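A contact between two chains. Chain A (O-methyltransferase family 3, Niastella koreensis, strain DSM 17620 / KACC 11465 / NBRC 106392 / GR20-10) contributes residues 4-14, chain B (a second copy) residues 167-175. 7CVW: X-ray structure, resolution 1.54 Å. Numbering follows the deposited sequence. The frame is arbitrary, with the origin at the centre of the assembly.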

# COMPACT_ATOMS: atom_id res chain seq x y z
N GLN A 4 7.87 0.74 21.38
CA GLN A 4 6.60 1.20 21.99
C GLN A 4 5.89 2.19 21.06
O GLN A 4 4.69 2.06 20.96
CB GLN A 4 6.85 1.82 23.36
CG GLN A 4 5.57 2.28 24.05
CD GLN A 4 4.69 1.12 24.46
OE1 GLN A 4 4.93 0.48 25.49
NE2 GLN A 4 3.67 0.83 23.67
N ILE A 5 6.58 3.17 20.46
CA ILE A 5 5.87 4.23 19.67
C ILE A 5 5.12 3.54 18.53
O ILE A 5 3.95 3.91 18.29
CB ILE A 5 6.77 5.36 19.12
CG1 ILE A 5 5.96 6.52 18.55
CG2 ILE A 5 7.73 4.84 18.05
CD1 ILE A 5 5.05 7.21 19.53
N PHE A 6 5.75 2.59 17.83
CA PHE A 6 5.08 1.95 16.67
C PHE A 6 3.84 1.18 17.13
O PHE A 6 2.80 1.21 16.44
CB PHE A 6 6.03 1.05 15.89
CG PHE A 6 7.28 1.76 15.47
CD1 PHE A 6 7.24 2.92 14.71
CD2 PHE A 6 8.52 1.27 15.86
CE1 PHE A 6 8.41 3.56 14.34
CE2 PHE A 6 9.68 1.94 15.52
CZ PHE A 6 9.62 3.06 14.73
N GLU A 7 3.91 0.51 18.28
CA GLU A 7 2.74 -0.21 18.83
C GLU A 7 1.67 0.82 19.21
O GLU A 7 0.51 0.61 18.86
CB GLU A 7 3.16 -1.02 20.05
CG GLU A 7 4.21 -2.06 19.74
CD GLU A 7 4.74 -2.79 20.97
OE1 GLU A 7 4.26 -2.47 22.08
OE2 GLU A 7 5.64 -3.68 20.80
N SER A 8 2.03 1.89 19.91
CA SER A 8 1.04 2.91 20.35
C SER A 8 0.35 3.50 19.12
O SER A 8 -0.89 3.68 19.12
CB SER A 8 1.69 3.96 21.17
OG SER A 8 2.19 3.38 22.36
N VAL A 9 1.12 3.83 18.09
CA VAL A 9 0.54 4.41 16.85
C VAL A 9 -0.36 3.37 16.17
O VAL A 9 -1.42 3.74 15.65
CB VAL A 9 1.61 4.99 15.92
CG1 VAL A 9 1.05 5.29 14.54
CG2 VAL A 9 2.20 6.25 16.53
N ASP A 10 0.05 2.10 16.16
CA ASP A 10 -0.79 1.05 15.53
C ASP A 10 -2.15 1.00 16.25
O ASP A 10 -3.17 0.90 15.59
CB ASP A 10 -0.10 -0.32 15.49
CG ASP A 10 -0.19 -1.05 14.15
OD1 ASP A 10 -0.43 -0.41 13.11
OD2 ASP A 10 0.05 -2.26 14.14
N HIS A 11 -2.17 1.11 17.58
CA HIS A 11 -3.43 1.06 18.36
C HIS A 11 -4.30 2.28 18.04
O HIS A 11 -5.50 2.14 17.90
CB HIS A 11 -3.14 0.99 19.87
CG HIS A 11 -2.84 -0.37 20.38
ND1 HIS A 11 -1.92 -1.22 19.80
CD2 HIS A 11 -3.31 -1.02 21.47
CE1 HIS A 11 -1.83 -2.34 20.50
NE2 HIS A 11 -2.68 -2.24 21.53
N TYR A 12 -3.68 3.46 17.94
CA TYR A 12 -4.37 4.70 17.52
C TYR A 12 -5.05 4.48 16.15
O TYR A 12 -6.21 4.82 15.98
CB TYR A 12 -3.34 5.83 17.48
CG TYR A 12 -3.78 7.08 16.77
CD1 TYR A 12 -4.47 8.09 17.43
CD2 TYR A 12 -3.37 7.32 15.48
CE1 TYR A 12 -4.78 9.28 16.80
CE2 TYR A 12 -3.71 8.49 14.82
CZ TYR A 12 -4.39 9.48 15.49
OH TYR A 12 -4.70 10.64 14.83
N ILE A 13 -4.33 3.92 15.18
CA ILE A 13 -4.87 3.66 13.82
C ILE A 13 -5.99 2.62 13.87
O ILE A 13 -6.99 2.82 13.21
CB ILE A 13 -3.75 3.23 12.84
CG1 ILE A 13 -2.75 4.37 12.63
CG2 ILE A 13 -4.36 2.76 11.54
CD1 ILE A 13 -1.48 3.91 11.95
N SER A 14 -5.82 1.51 14.60
CA SER A 14 -6.83 0.43 14.62
C SER A 14 -8.09 0.92 15.37
O SER A 14 -9.19 0.55 14.94
CB SER A 14 -6.30 -0.88 15.15
OG SER A 14 -5.73 -0.77 16.44
N VAL B 167 0.46 11.93 7.77
CA VAL B 167 -0.63 11.96 8.80
C VAL B 167 -0.21 11.30 10.12
O VAL B 167 -1.09 11.18 10.98
CB VAL B 167 -1.92 11.34 8.23
CG1 VAL B 167 -2.43 12.13 7.03
CG2 VAL B 167 -1.74 9.87 7.87
N ILE B 168 1.06 10.94 10.33
CA ILE B 168 1.57 10.34 11.60
C ILE B 168 2.61 11.25 12.28
O ILE B 168 2.65 11.32 13.53
CB ILE B 168 2.10 8.91 11.32
CG1 ILE B 168 0.93 7.99 10.95
CG2 ILE B 168 2.92 8.38 12.49
CD1 ILE B 168 -0.14 7.87 12.02
N ARG B 169 3.46 11.92 11.51
CA ARG B 169 4.41 12.96 12.03
C ARG B 169 5.21 12.47 13.24
O ARG B 169 5.12 13.12 14.30
CB ARG B 169 3.61 14.23 12.36
CG ARG B 169 2.75 14.68 11.20
CD ARG B 169 3.57 14.68 9.92
NE ARG B 169 4.31 15.92 9.86
CZ ARG B 169 3.87 17.01 9.25
NH1 ARG B 169 4.59 18.11 9.26
NH2 ARG B 169 2.73 16.98 8.58
N ASP B 170 6.00 11.41 13.06
CA ASP B 170 6.95 10.89 14.07
C ASP B 170 6.18 10.44 15.32
O ASP B 170 6.80 10.37 16.38
CB ASP B 170 8.00 11.95 14.42
CG ASP B 170 9.31 11.39 14.94
OD1 ASP B 170 9.67 10.27 14.55
OD2 ASP B 170 9.97 12.09 15.75
N GLY B 171 4.90 10.11 15.19
CA GLY B 171 4.06 9.68 16.32
C GLY B 171 3.49 10.85 17.10
O GLY B 171 2.80 10.60 18.10
N LYS B 172 3.74 12.09 16.69
CA LYS B 172 3.24 13.28 17.44
C LYS B 172 1.72 13.36 17.37
O LYS B 172 1.13 14.05 18.21
CB LYS B 172 3.88 14.55 16.90
CG LYS B 172 5.36 14.66 17.23
CD LYS B 172 5.97 15.87 16.59
CE LYS B 172 7.48 15.83 16.59
NZ LYS B 172 8.02 17.19 16.38
N VAL B 173 1.07 12.66 16.44
CA VAL B 173 -0.42 12.65 16.39
C VAL B 173 -0.99 11.99 17.65
O VAL B 173 -2.19 12.15 17.89
CB VAL B 173 -0.98 11.99 15.11
CG1 VAL B 173 -0.69 12.85 13.89
CG2 VAL B 173 -0.46 10.58 14.92
N LEU B 174 -0.17 11.29 18.44
CA LEU B 174 -0.62 10.70 19.73
C LEU B 174 -0.80 11.81 20.77
O LEU B 174 -1.42 11.51 21.81
CB LEU B 174 0.38 9.65 20.21
CG LEU B 174 0.47 8.39 19.36
CD1 LEU B 174 1.31 7.33 20.05
CD2 LEU B 174 -0.92 7.84 19.03
N ASP B 175 -0.28 13.01 20.52
CA ASP B 175 -0.21 14.10 21.53
C ASP B 175 -1.45 14.99 21.37
O ASP B 175 -1.40 15.85 20.51
CB ASP B 175 1.08 14.91 21.39
CG ASP B 175 1.23 16.06 22.38
OD1 ASP B 175 0.42 16.11 23.34
OD2 ASP B 175 2.14 16.88 22.16

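What holds a helix of one copy against a loop and short 3-10 turn of the other? Packing does: no hydrogen bond crosses between the two stretches, and the 391 Å² they bury is lined mainly by aliphatic groups. Ile A5, Ser A8, Val A9 and Tyr A12 all point their CA-to-CB bonds toward chain B, a spacing of three and four residues that places them along one side of the helix. Backbone hydrogen bonds such as Val A9 N to Ile A5 O (2.8 Å) and Tyr A12 N to Ser A8 O (3.0 Å) keep the helix regular, and its periodicity sets these side chains on that one side.

How does Leu B174 reach so many of them? Its CA-to-CB bond points sideways, but chi1 m and chi2 t bring the end of the side chain nearer to the helix, where its two methyls spread apart. Leu B174 CD1 lies 3.8 Å from Ile A5 CD1, 3.6 Å from Ser A8 CB and 3.8 Å from Val A9 CG2, while Leu B174 CD2 approaches Tyr A12 CB at 3.5 Å. Ser A8 suits this place because its methylene faces the leucine while its hydroxyl turns back along the helix: at chi1 m, Ser A8 OG donates to Gln A4 O at 3.2 Å.

Why is the closest backbone approach at a glycine? The CA atoms of Val A9 and Gly B171 are 6.4 Å apart, and the helix side chains rest directly on the bare glycine, with Val A9 CG2 at 3.9 Å and Ile A5 CD1 at 4.2 Å from Gly B171 CA. A CB on Gly B171 would point toward the helix and sit 2.8 Å from Ile A5 CD1, a clash. The phi of 83° also favours glycine by itself. Ile A5, at chi1 t and chi2 p, brings CD1 within reach of both Gly B171 CA and Leu B174 CD1.

What do the remaining side chains contribute? Val A9, buried with chi1 t, uses both methyls: CG2 meets the glycine and leucine, and Val A9 CG1 packs 3.8 Å from Ile B168 CD1. Ile B168 starts sideways, yet its m,m conformation carries CD1 nearer to the helix, also bringing Ile B168 CD1 4.2 Å from Ile A13 CD1, whose own m,t side chain extends to meet it. Tyr A12, at chi1 t, lays its ring obliquely beside Val B173, with Tyr A12 CE2 3.9 Å from Val B173 CG2. Its ring thus adds apolar surface to the contact, while its OH is hydrogen-bonded elsewhere in the structure.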